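Local coordinates for protein monosaccharide-transporting ATPase (Actinobacillus succinogenes, PDB 5DTE) that probably serves as the periplasmic sugar-binding component of an ABC transporter, holding D-allose in the cleft between its two lobes, at residues Gly157-Leu162 and Ile188-Ser193; Glu145-Ala150 and Phe182-Asp187; Asn218-Ala223 and Val244-Tyr249; Phe131-Val136 and Val295-Pro300. All blocks are in the same frame, centred on the assembly; numbering follows the deposited sequence.

Interaction 1 (Gly157-Leu162 and Ile188-Ser193); sequences GNVAIL and IKIVAS
A beta-alpha-beta unit, strand 157-163, helix 169-182 and strand 188-195, brings Gly157-Leu162 and Ile188-Ser193 side by side as parallel strands at one border of the four-stranded sheet. Their short axes run 23° apart. The backbone bonds alternate as parallel pairing requires: Lys189 N gives to Gly157 O, Val159 N to Lys189 O, and Val191 N reaches Val159 O at 2.8 Å. A beta bulge then interrupts the register. Val159 pairs with Ile190 but Ala160 with Ala192, so that Val191 is the extra residue, and its psi of -14° departs from the extended backbone. Pairing resumes with Ile161 N to Ala192 O at 2.7 Å. On the face that carries Val159, CG2 of that residue meets Ile188 CG2 at 3.6 Å and Ile190 CG1 at 3.7 Å. CG1 of Val159 also meets Ile188 CG2. Helix 169-182 covers this face, with Phe182 against Val159 and Ile190, and Leu179 against Ile161. Helix 200-213 lies over the other, where Ile210 touches both Ala160 and Ala192. On the Ala160 face, Asn158 crosses Val191 obliquely; its ND2 is bonded to Asn216 O, while its OD1 stands 3.6 Å from Val191 CG1.

Interaction 2 (Glu145-Ala150 and Phe182-Asp187); sequences EAKNLA and FAEYPD
Phe182, at the end of helix 169-182, and Tyr185, in the turn that follows, set their rings against two alanines of helix 138-152, and apolar packing makes up much of this contact. Ala150 CB lies over one face of the Tyr185 ring, a CH-pi contact 3.8 Å from the centroid and 17° off the ring normal, displaced somewhat toward the rim. The same methyl also comes to the edge of the Phe182 ring, near its plane, with CD1 4.2 Å away. One helical turn earlier, Ala146 CB touches the far end of that ring, 3.5 Å from Phe182 CZ. The Phe182 ring also approaches the helix backbone, its CE1 meeting the carbonyl oxygen of Ala146.

The polar part is peripheral. Lys147 leaves the helix with CG anti to the backbone N (chi1 -158°), then bends at its last torsion to bring NZ to Tyr185 OH at 2.9 Å, a weak hydrogen bond. A weak salt bridge joins the same NZ to Glu184 OE1 at 3.3 Å. Tyr185 OH also bonds to Glu151 OE1, and the other carboxylate oxygen of Glu184, OE2, to Tyr143 OH, both on helix 138-152.

Within the loop, Tyr185 N gives a hydrogen bond to Phe182 O at 2.7 Å and closes a type I beta turn from Phe182 to Tyr185. This is the helix-to-strand turn of a beta-alpha-beta unit, packed against the preceding helix in the layered alpha/beta architecture of a periplasmic binding protein lobe.

Interaction 3 (Asn218-Ala223 and Val244-Tyr249); sequences NGIFAA and VLVSGY
Four backbone hydrogen bonds tie Asn218-Ala223 to Val244-Tyr249. In the middle, Leu245 O accepts from Ile220 N at 2.7 Å, and Ile220 O from Ser247 N at 2.8 Å with an N-H...O angle of 166°. The outer two are Leu245 N to Asn218 O, whose donor stands 45° above the carbonyl plane, and Ala222 N to Ser247 O. Beyond the last bond the chains drift apart, until Tyr249 CB merely touches Ala223 O.

The hydroxyl of Ser247 rises over the backbone of the neighbouring strand, 3.5 Å from Phe221 CA and 3.6 Å from Phe221 CD1. Its polar partner is Glu145 OE2 on helix 138-152, which packs along this face.

Aliphatic side chains occupy the face bearing Ile220. Ile220 and Val246 point the same way, side by side, with Ile220 CB 4.0 Å from Val246 CG2. Val244, whose CG1 lies anti to its backbone N (chi1 -178°), extends that methyl to within 3.8 Å of Ile220 CG1 and also against Gly219 N. Helix 225-237 covers the group through Val232, Val235 and Ala228.

At the sugar-facing end, the side chain of Tyr249 lies about 5 Å from the bound allose, and Ala223 O accepts from Arg174 of the pocket. Strand 219-222, helix 225-237 and strand 245-247 form a parallel beta-alpha-beta crossover, whose C-terminal strand ends face the ligand cleft as in other sugar-binding proteins of the PBP1-like (type I) fold.

Interaction 4 (Phe131-Val136 and Val295-Pro300); sequences FNYVGV and VYYVDP
The amide of Gly135 gives the shortest sound bond here, 2.8 Å from its N to Tyr296 O at an N-H...O angle of 164°. Its carbonyl takes up the next, from Val298 N to Gly135 O at 2.9 Å, whereas Tyr296 N to Tyr133 O is weak.

With CG anti to the backbone N (chi1 171°), the Tyr133 ring leans forward along its strand, which places Gly135 N over one face, offset toward the rim. Along the ring's edge, near its plane, come Val295 CG1, 3.8 Å from Tyr133 CD2, and Tyr297 CE1, 3.6 Å from Tyr133 CE2. Val295 CG1 also sits above the centre of the Tyr297 ring, wedged between the two tyrosines. On the other side of the strands Val134 and Tyr296 lie side by side. Past the strand, Val136 CG1 approaches Val298 CG1 at 4.1 Å.

The two segments run parallel at the border of the six-stranded sheet, strand 295-297 being outermost. Strand 112-115 flanks strand 132-135 on its other edge, Tyr133 OH bonds to Asp116 O of the allose pocket, and Ile278 of helix 272-287 covers Val134 and Tyr296.

Overall arrangement
Interactions 1, 2 and 3 belong to one lobe and interaction 4 to the other, with the allose between them. Interactions 1 and 3 pair opposite borders of the same four-stranded sheet and meet where strands 157-163 and 219-222 are neighbours; interaction 3 is the more buried, and interaction 1 carries a bulge near the surface. Interaction 2 instead joins a helix to a turn, relying on rings, methyls and a weak charged rim, while its Glu145 reaches Ser247 of interaction 3. Interaction 4 pairs strands far apart in sequence, enclosing the other three along the chain. It touches interaction 3 where Tyr249 meets Val136, across the cleft.

Interaction 1 (Gly157-Leu162 and Ile188-Ser193)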
loop_
_atom_site.group_PDB
_atom_site.type_symbol
_atom_site.label_atom_id
_atom_site.label_comp_id
_atom_site.label_asym_id
_atom_site.label_seq_id
_atom_site.Cartn_x
_atom_site.Cartn_y
_atom_site.Cartn_z
ATOM N N GLY A 157 13.346 -14.305 19.068
ATOM C CA GLY A 157 11.989 -14.238 19.569
ATOM C C GLY A 157 11.021 -14.994 18.693
ATOM O O GLY A 157 11.437 -15.769 17.830
ATOM N N ASN A 158 9.729 -14.788 18.919
ATOM C CA ASN A 158 8.715 -15.369 18.039
ATOM C C ASN A 158 7.863 -14.263 17.452
ATOM O O ASN A 158 7.349 -13.423 18.189
ATOM C CB ASN A 158 7.834 -16.385 18.780
ATOM C CG ASN A 158 8.644 -17.469 19.465
ATOM O OD1 ASN A 158 9.147 -18.382 18.810
ATOM N ND2 ASN A 158 8.769 -17.380 20.793
ATOM N N VAL A 159 7.722 -14.259 16.129
ATOM C CA VAL A 159 6.976 -13.206 15.441
ATOM C C VAL A 159 5.653 -13.695 14.874
ATOM O O VAL A 159 5.511 -14.874 14.514
ATOM C CB VAL A 159 7.789 -12.594 14.275
ATOM C CG1 VAL A 159 8.961 -11.755 14.793
ATOM C CG2 VAL A 159 8.268 -13.688 13.344
ATOM N N ALA A 160 4.691 -12.774 14.794
ATOM C CA ALA A 160 3.400 -13.051 14.164
ATOM C C ALA A 160 3.090 -12.034 13.074
ATOM O O ALA A 160 3.155 -10.838 13.316
ATOM C CB ALA A 160 2.312 -13.055 15.189
ATOM N N ILE A 161 2.737 -12.519 11.883
ATOM C CA ILE A 161 2.431 -11.657 10.741
ATOM C C ILE A 161 0.935 -11.360 10.548
ATOM O O ILE A 161 0.122 -12.283 10.438
ATOM C CB ILE A 161 2.964 -12.287 9.441
ATOM C CG1 ILE A 161 4.482 -12.142 9.380
ATOM C CG2 ILE A 161 2.315 -11.654 8.209
ATOM C CD1 ILE A 161 5.081 -12.670 8.101
ATOM N N LEU A 162 0.568 -10.081 10.499
ATOM C CA LEU A 162 -0.804 -9.716 10.107
ATOM C C LEU A 162 -0.831 -9.311 8.621
ATOM O O LEU A 162 -0.068 -8.445 8.188
ATOM C CB LEU A 162 -1.371 -8.576 10.977
ATOM C CG LEU A 162 -1.676 -8.772 12.470
ATOM C CD1 LEU A 162 -1.681 -7.431 13.178
ATOM C CD2 LEU A 162 -2.994 -9.516 12.753
ATOM N N ILE A 188 14.682 -16.273 15.222
ATOM C CA ILE A 188 13.318 -15.779 15.077
ATOM C C ILE A 188 12.496 -16.752 14.256
ATOM O O ILE A 188 12.899 -17.170 13.157
ATOM C CB ILE A 188 13.235 -14.392 14.428
ATOM C CG1 ILE A 188 13.969 -13.342 15.283
ATOM C CG2 ILE A 188 11.774 -14.024 14.254
ATOM C CD1 ILE A 188 13.802 -11.876 14.833
ATOM N N LYS A 189 11.351 -17.121 14.823
ATOM C CA LYS A 189 10.406 -18.011 14.179
ATOM C C LYS A 189 9.043 -17.341 13.988
ATOM O O LYS A 189 8.438 -16.825 14.944
ATOM C CB LYS A 189 10.232 -19.293 14.994
ATOM C CG LYS A 189 9.228 -20.239 14.373
ATOM C CD LYS A 189 9.155 -21.555 15.098
ATOM C CE LYS A 189 8.578 -22.626 14.189
ATOM N NZ LYS A 189 8.363 -23.890 14.937
ATOM N N ILE A 190 8.569 -17.345 12.746
ATOM C CA ILE A 190 7.185 -17.005 12.452
ATOM C C ILE A 190 6.274 -18.042 13.098
ATOM O O ILE A 190 6.274 -19.193 12.692
ATOM C CB ILE A 190 6.931 -16.941 10.924
ATOM C CG1 ILE A 190 7.670 -15.746 10.313
ATOM C CG2 ILE A 190 5.442 -16.839 10.614
ATOM C CD1 ILE A 190 8.929 -16.109 9.603
ATOM N N VAL A 191 5.514 -17.655 14.121
ATOM C CA VAL A 191 4.643 -18.627 14.782
ATOM C C VAL A 191 3.170 -18.375 14.516
ATOM O O VAL A 191 2.343 -19.229 14.781
ATOM C CB VAL A 191 4.848 -18.662 16.311
ATOM C CG1 VAL A 191 6.297 -18.949 16.649
ATOM C CG2 VAL A 191 4.378 -17.356 16.946
ATOM N N ALA A 192 2.830 -17.208 13.998
ATOM C CA ALA A 192 1.439 -16.952 13.657
ATOM C C ALA A 192 1.328 -16.070 12.410
ATOM O O ALA A 192 2.035 -15.078 12.262
ATOM C CB ALA A 192 0.726 -16.326 14.837
ATOM N N SER A 193 0.461 -16.465 11.495
ATOM C CA SER A 193 0.121 -15.609 10.375
ATOM C C SER A 193 -1.371 -15.647 10.091
ATOM O O SER A 193 -1.943 -16.699 9.808
ATOM C CB SER A 193 0.881 -16.008 9.129
ATOM O OG SER A 193 0.604 -15.074 8.111
#

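Interaction 2 (Glu145-Ala150 and Phe182-Asp187)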
loop_
_atom_site.group_PDB
_atom_site.type_symbol
_atom_site.label_atom_id
_atom_site.label_comp_id
_atom_site.label_asym_id
_atom_site.label_seq_id
_atom_site.Cartn_x
_atom_site.Cartn_y
_atom_site.Cartn_z
ATOM N N GLU A 145 11.221 -3.661 6.376
ATOM C CA GLU A 145 10.413 -3.442 7.574
ATOM C C GLU A 145 10.552 -4.589 8.564
ATOM O O GLU A 145 10.581 -4.371 9.775
ATOM C CB GLU A 145 8.928 -3.254 7.214
ATOM C CG GLU A 145 7.976 -3.209 8.441
ATOM C CD GLU A 145 6.499 -3.420 8.100
ATOM O OE1 GLU A 145 6.046 -3.059 6.991
ATOM O OE2 GLU A 145 5.771 -3.943 8.959
ATOM N N ALA A 146 10.616 -5.815 8.061
ATOM C CA ALA A 146 10.772 -6.960 8.952
ATOM C C ALA A 146 12.156 -6.927 9.578
ATOM O O ALA A 146 12.329 -7.140 10.778
ATOM C CB ALA A 146 10.555 -8.259 8.199
ATOM N N LYS A 147 13.133 -6.617 8.738
ATOM C CA LYS A 147 14.530 -6.622 9.127
ATOM C C LYS A 147 14.769 -5.683 10.288
ATOM O O LYS A 147 15.566 -5.985 11.173
ATOM C CB LYS A 147 15.423 -6.241 7.943
ATOM C CG LYS A 147 16.852 -6.727 8.087
ATOM C CD LYS A 147 17.547 -6.837 6.740
ATOM C CE LYS A 147 19.008 -7.208 6.913
ATOM N NZ LYS A 147 19.197 -8.128 8.067
ATOM N N ASN A 148 14.062 -4.561 10.292
ATOM C CA ASN A 148 14.228 -3.547 11.321
ATOM C C ASN A 148 13.679 -4.016 12.669
ATOM O O ASN A 148 14.289 -3.793 13.717
ATOM C CB ASN A 148 13.547 -2.257 10.876
ATOM C CG ASN A 148 13.839 -1.087 11.791
ATOM O OD1 ASN A 148 13.030 -0.744 12.657
ATOM N ND2 ASN A 148 14.992 -0.450 11.592
ATOM N N LEU A 149 12.531 -4.684 12.626
ATOM C CA LEU A 149 11.892 -5.250 13.810
ATOM C C LEU A 149 12.650 -6.471 14.336
ATOM O O LEU A 149 12.715 -6.692 15.549
ATOM C CB LEU A 149 10.446 -5.633 13.485
ATOM C CG LEU A 149 9.606 -6.411 14.505
ATOM C CD1 LEU A 149 9.081 -5.482 15.597
ATOM C CD2 LEU A 149 8.470 -7.183 13.813
ATOM N N ALA A 150 13.200 -7.271 13.421
ATOM C CA ALA A 150 14.016 -8.429 13.798
ATOM C C ALA A 150 15.164 -7.983 14.666
ATOM O O ALA A 150 15.370 -8.514 15.753
ATOM C CB ALA A 150 14.535 -9.152 12.577
ATOM N N PHE A 182 13.115 -12.742 8.178
ATOM C CA PHE A 182 13.232 -13.491 9.439
ATOM C C PHE A 182 14.000 -14.769 9.180
ATOM O O PHE A 182 14.638 -15.330 10.080
ATOM C CB PHE A 182 11.861 -13.818 10.056
ATOM C CG PHE A 182 11.003 -12.610 10.307
ATOM C CD1 PHE A 182 11.541 -11.460 10.851
ATOM C CD2 PHE A 182 9.665 -12.616 9.964
ATOM C CE1 PHE A 182 10.762 -10.353 11.061
ATOM C CE2 PHE A 182 8.898 -11.512 10.166
ATOM C CZ PHE A 182 9.451 -10.376 10.718
ATOM N N ALA A 183 13.938 -15.226 7.931
ATOM C CA ALA A 183 14.673 -16.410 7.504
ATOM C C ALA A 183 16.172 -16.207 7.723
ATOM O O ALA A 183 16.923 -17.172 7.757
ATOM C CB ALA A 183 14.376 -16.730 6.041
ATOM N N GLU A 184 16.590 -14.952 7.888
ATOM C CA GLU A 184 17.988 -14.609 8.145
ATOM C C GLU A 184 18.313 -14.653 9.637
ATOM O O GLU A 184 19.490 -14.631 10.037
ATOM C CB GLU A 184 18.322 -13.222 7.577
ATOM C CG GLU A 184 18.225 -13.145 6.062
ATOM C CD GLU A 184 18.641 -11.795 5.508
ATOM O OE1 GLU A 184 19.126 -10.955 6.303
ATOM O OE2 GLU A 184 18.478 -11.583 4.276
ATOM N N TYR A 185 17.267 -14.726 10.455
ATOM C CA TYR A 185 17.432 -14.795 11.902
ATOM C C TYR A 185 16.910 -16.121 12.437
ATOM O O TYR A 185 15.737 -16.207 12.822
ATOM C CB TYR A 185 16.716 -13.620 12.572
ATOM C CG TYR A 185 17.252 -12.278 12.131
ATOM C CD1 TYR A 185 18.211 -11.610 12.889
ATOM C CD2 TYR A 185 16.823 -11.689 10.941
ATOM C CE1 TYR A 185 18.716 -10.388 12.490
ATOM C CE2 TYR A 185 17.327 -10.466 10.531
ATOM C CZ TYR A 185 18.277 -9.824 11.312
ATOM O OH TYR A 185 18.785 -8.611 10.922
ATOM N N PRO A 186 17.776 -17.162 12.448
ATOM C CA PRO A 186 17.422 -18.519 12.887
ATOM C C PRO A 186 16.841 -18.565 14.295
ATOM O O PRO A 186 16.238 -19.572 14.659
ATOM C CB PRO A 186 18.758 -19.266 12.825
ATOM C CG PRO A 186 19.503 -18.587 11.754
ATOM C CD PRO A 186 19.148 -17.122 11.914
ATOM N N ASP A 187 17.018 -17.497 15.067
ATOM C CA ASP A 187 16.453 -17.420 16.410
ATOM C C ASP A 187 15.141 -16.656 16.412
ATOM O O ASP A 187 14.566 -16.397 17.476
ATOM C CB ASP A 187 17.432 -16.764 17.380
ATOM C CG ASP A 187 18.333 -17.765 18.062
ATOM O OD1 ASP A 187 18.091 -18.978 17.911
ATOM O OD2 ASP A 187 19.270 -17.337 18.768
#

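Interaction 3 (Asn218-Ala223 and Val244-Tyr249)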
loop_
_atom_site.group_PDB
_atom_site.type_symbol
_atom_site.label_atom_id
_atom_site.label_comp_id
_atom_site.label_asym_id
_atom_site.label_seq_id
_atom_site.Cartn_x
_atom_site.Cartn_y
_atom_site.Cartn_z
ATOM N N ASN A 218 6.725 -11.678 20.851
ATOM C CA ASN A 218 7.388 -10.443 21.282
ATOM C C ASN A 218 7.532 -9.423 20.152
ATOM O O ASN A 218 8.117 -8.354 20.349
ATOM C CB ASN A 218 8.778 -10.745 21.889
ATOM C CG ASN A 218 9.817 -11.232 20.848
ATOM O OD1 ASN A 218 9.480 -11.745 19.780
ATOM N ND2 ASN A 218 11.093 -11.077 21.185
ATOM N N GLY A 219 6.993 -9.762 18.979
ATOM C CA GLY A 219 7.079 -8.918 17.793
ATOM C C GLY A 219 5.963 -9.147 16.776
ATOM O O GLY A 219 5.636 -10.295 16.446
ATOM N N ILE A 220 5.374 -8.060 16.273
ATOM C CA ILE A 220 4.282 -8.166 15.302
ATOM C C ILE A 220 4.508 -7.396 14.004
ATOM O O ILE A 220 4.571 -6.162 13.980
ATOM C CB ILE A 220 2.946 -7.684 15.882
ATOM C CG1 ILE A 220 2.543 -8.533 17.089
ATOM C CG2 ILE A 220 1.882 -7.758 14.812
ATOM C CD1 ILE A 220 1.333 -8.032 17.774
ATOM N N PHE A 221 4.615 -8.144 12.918
ATOM C CA PHE A 221 4.751 -7.565 11.612
ATOM C C PHE A 221 3.370 -7.419 11.032
ATOM O O PHE A 221 2.664 -8.416 10.875
ATOM C CB PHE A 221 5.620 -8.445 10.733
ATOM C CG PHE A 221 5.738 -7.965 9.321
ATOM C CD1 PHE A 221 6.748 -7.102 8.957
ATOM C CD2 PHE A 221 4.845 -8.381 8.353
ATOM C CE1 PHE A 221 6.864 -6.663 7.652
ATOM C CE2 PHE A 221 4.954 -7.939 7.053
ATOM C CZ PHE A 221 5.963 -7.084 6.701
ATOM N N ALA A 222 2.987 -6.177 10.728
ATOM C CA ALA A 222 1.713 -5.882 10.067
ATOM C C ALA A 222 1.904 -5.242 8.669
ATOM O O ALA A 222 2.605 -4.232 8.520
ATOM C CB ALA A 222 0.876 -4.981 10.946
ATOM N N ALA A 223 1.254 -5.817 7.661
ATOM C CA ALA A 223 1.442 -5.417 6.258
ATOM C C ALA A 223 0.782 -4.078 5.816
ATOM O O ALA A 223 1.002 -3.667 4.657
ATOM C CB ALA A 223 0.962 -6.563 5.336
ATOM N N VAL A 244 6.032 -6.334 23.416
ATOM C CA VAL A 244 5.898 -6.773 22.026
ATOM C C VAL A 244 6.043 -5.561 21.110
ATOM O O VAL A 244 5.356 -4.550 21.278
ATOM C CB VAL A 244 4.537 -7.482 21.739
ATOM C CG1 VAL A 244 4.484 -7.952 20.302
ATOM C CG2 VAL A 244 4.309 -8.652 22.678
ATOM N N LEU A 245 6.946 -5.659 20.149
ATOM C CA LEU A 245 7.184 -4.552 19.236
ATOM C C LEU A 245 6.476 -4.785 17.903
ATOM O O LEU A 245 6.485 -5.885 17.359
ATOM C CB LEU A 245 8.682 -4.346 19.026
ATOM C CG LEU A 245 9.489 -4.311 20.323
ATOM C CD1 LEU A 245 10.987 -4.104 20.041
ATOM C CD2 LEU A 245 8.930 -3.247 21.253
ATOM N N VAL A 246 5.865 -3.727 17.387
ATOM C CA VAL A 246 5.010 -3.808 16.216
ATOM C C VAL A 246 5.620 -2.975 15.077
ATOM O O VAL A 246 6.169 -1.898 15.322
ATOM C CB VAL A 246 3.567 -3.338 16.589
ATOM C CG1 VAL A 246 2.603 -3.347 15.394
ATOM C CG2 VAL A 246 3.028 -4.192 17.739
ATOM N N SER A 247 5.564 -3.500 13.853
ATOM C CA SER A 247 5.926 -2.730 12.664
ATOM C C SER A 247 4.731 -2.614 11.711
ATOM O O SER A 247 3.930 -3.552 11.575
ATOM C CB SER A 247 7.118 -3.368 11.946
ATOM O OG SER A 247 6.854 -4.727 11.661
ATOM N N GLY A 248 4.612 -1.458 11.056
ATOM C CA GLY A 248 3.533 -1.218 10.117
ATOM C C GLY A 248 4.031 -0.794 8.755
ATOM O O GLY A 248 5.225 -0.858 8.470
ATOM N N TYR A 249 3.112 -0.333 7.912
ATOM C CA TYR A 249 3.438 -0.046 6.514
ATOM C C TYR A 249 2.461 0.943 5.904
ATOM O O TYR A 249 1.280 0.629 5.841
ATOM C CB TYR A 249 3.429 -1.332 5.695
ATOM C CG TYR A 249 4.145 -1.239 4.375
ATOM C CD1 TYR A 249 5.384 -1.858 4.194
ATOM C CD2 TYR A 249 3.593 -0.543 3.305
ATOM C CE1 TYR A 249 6.059 -1.783 2.983
ATOM C CE2 TYR A 249 4.267 -0.459 2.078
ATOM C CZ TYR A 249 5.496 -1.089 1.928
ATOM O OH TYR A 249 6.165 -1.018 0.729
#

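Interaction 4 (Phe131-Val136 and Val295-Pro300)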
loop_
_atom_site.group_PDB
_atom_site.type_symbol
_atom_site.label_atom_id
_atom_site.label_comp_id
_atom_site.label_asym_id
_atom_site.label_seq_id
_atom_site.Cartn_x
_atom_site.Cartn_y
_atom_site.Cartn_z
ATOM N N PHE A 131 1.375 -1.275 -20.601
ATOM C CA PHE A 131 0.812 -0.463 -19.533
ATOM C C PHE A 131 1.901 0.090 -18.635
ATOM O O PHE A 131 3.001 -0.449 -18.575
ATOM C CB PHE A 131 -0.179 -1.277 -18.714
ATOM C CG PHE A 131 0.469 -2.213 -17.734
ATOM C CD1 PHE A 131 0.491 -1.916 -16.377
ATOM C CD2 PHE A 131 1.054 -3.389 -18.162
ATOM C CE1 PHE A 131 1.090 -2.782 -15.462
ATOM C CE2 PHE A 131 1.646 -4.254 -17.254
ATOM C CZ PHE A 131 1.665 -3.949 -15.900
ATOM N N ASN A 132 1.592 1.167 -17.925
ATOM C CA ASN A 132 2.606 1.879 -17.160
ATOM C C ASN A 132 2.242 1.963 -15.683
ATOM O O ASN A 132 1.169 2.457 -15.348
ATOM C CB ASN A 132 2.793 3.277 -17.746
ATOM C CG ASN A 132 2.993 3.257 -19.256
ATOM O OD1 ASN A 132 4.116 3.110 -19.745
ATOM N ND2 ASN A 132 1.897 3.396 -20.002
ATOM N N TYR A 133 3.128 1.480 -14.807
ATOM C CA TYR A 133 2.869 1.454 -13.355
ATOM C C TYR A 133 3.670 2.511 -12.607
ATOM O O TYR A 133 4.727 2.954 -13.066
ATOM C CB TYR A 133 3.174 0.054 -12.784
ATOM C CG TYR A 133 3.177 -0.139 -11.247
ATOM C CD1 TYR A 133 1.989 -0.255 -10.516
ATOM C CD2 TYR A 133 4.383 -0.279 -10.546
ATOM C CE1 TYR A 133 2.006 -0.466 -9.129
ATOM C CE2 TYR A 133 4.408 -0.487 -9.175
ATOM C CZ TYR A 133 3.225 -0.584 -8.460
ATOM O OH TYR A 133 3.285 -0.792 -7.077
ATOM N N VAL A 134 3.131 2.925 -11.462
ATOM C CA VAL A 134 3.842 3.760 -10.497
ATOM C C VAL A 134 3.532 3.259 -9.086
ATOM O O VAL A 134 2.356 3.206 -8.713
ATOM C CB VAL A 134 3.436 5.244 -10.604
ATOM C CG1 VAL A 134 4.026 6.056 -9.439
ATOM C CG2 VAL A 134 3.858 5.813 -11.929
ATOM N N GLY A 135 4.565 2.891 -8.315
ATOM C CA GLY A 135 4.365 2.473 -6.928
ATOM C C GLY A 135 5.601 2.385 -6.053
ATOM O O GLY A 135 6.389 3.330 -5.971
ATOM N N VAL A 136 5.732 1.256 -5.363
ATOM C CA VAL A 136 6.948 0.876 -4.636
ATOM C C VAL A 136 7.187 -0.640 -4.738
ATOM O O VAL A 136 6.288 -1.405 -5.098
ATOM C CB VAL A 136 6.919 1.260 -3.118
ATOM C CG1 VAL A 136 7.188 2.738 -2.924
ATOM C CG2 VAL A 136 5.623 0.828 -2.433
ATOM N N VAL A 295 7.740 1.077 -15.494
ATOM C CA VAL A 295 7.655 0.974 -14.035
ATOM C C VAL A 295 8.398 2.118 -13.354
ATOM O O VAL A 295 9.472 2.503 -13.780
ATOM C CB VAL A 295 8.241 -0.347 -13.522
ATOM C CG1 VAL A 295 7.915 -0.539 -12.031
ATOM C CG2 VAL A 295 7.718 -1.504 -14.335
ATOM N N TYR A 296 7.823 2.668 -12.295
ATOM C CA TYR A 296 8.515 3.676 -11.501
ATOM C C TYR A 296 8.215 3.365 -10.035
ATOM O O TYR A 296 7.057 3.386 -9.585
ATOM C CB TYR A 296 8.094 5.105 -11.910
ATOM C CG TYR A 296 8.611 6.238 -11.041
ATOM C CD1 TYR A 296 9.640 7.078 -11.480
ATOM C CD2 TYR A 296 8.057 6.481 -9.779
ATOM C CE1 TYR A 296 10.112 8.121 -10.673
ATOM C CE2 TYR A 296 8.517 7.504 -8.971
ATOM C CZ TYR A 296 9.536 8.323 -9.419
ATOM O OH TYR A 296 9.955 9.338 -8.587
ATOM N N TYR A 297 9.287 3.036 -9.324
ATOM C CA TYR A 297 9.286 2.743 -7.898
ATOM C C TYR A 297 9.844 3.932 -7.120
ATOM O O TYR A 297 11.040 4.213 -7.206
ATOM C CB TYR A 297 10.145 1.515 -7.588
ATOM C CG TYR A 297 9.573 0.157 -7.932
ATOM C CD1 TYR A 297 8.240 -0.142 -7.695
ATOM C CD2 TYR A 297 10.382 -0.838 -8.478
ATOM C CE1 TYR A 297 7.719 -1.394 -7.999
ATOM C CE2 TYR A 297 9.871 -2.088 -8.795
ATOM C CZ TYR A 297 8.535 -2.358 -8.552
ATOM O OH TYR A 297 8.016 -3.599 -8.844
ATOM N N VAL A 298 8.982 4.619 -6.370
ATOM C CA VAL A 298 9.415 5.618 -5.399
ATOM C C VAL A 298 10.292 4.902 -4.373
ATOM O O VAL A 298 10.121 3.691 -4.156
ATOM C CB VAL A 298 8.195 6.323 -4.734
ATOM C CG1 VAL A 298 8.448 6.647 -3.287
ATOM C CG2 VAL A 298 7.856 7.583 -5.478
ATOM N N ASP A 299 11.250 5.614 -3.779
ATOM C CA ASP A 299 12.107 4.999 -2.763
ATOM C C ASP A 299 11.602 5.241 -1.341
ATOM O O ASP A 299 11.683 6.351 -0.825
ATOM C CB ASP A 299 13.548 5.487 -2.926
ATOM C CG ASP A 299 14.182 4.970 -4.209
ATOM O OD1 ASP A 299 13.941 3.788 -4.545
ATOM O OD2 ASP A 299 14.903 5.738 -4.885
ATOM N N PRO A 300 11.092 4.178 -0.701
ATOM C CA PRO A 300 10.436 4.248 0.609
ATOM C C PRO A 300 11.391 4.663 1.715
ATOM O O PRO A 300 12.596 4.508 1.556
ATOM C CB PRO A 300 9.951 2.814 0.827
ATOM C CG PRO A 300 10.921 1.989 0.052
ATOM C CD PRO A 300 11.229 2.789 -1.168
#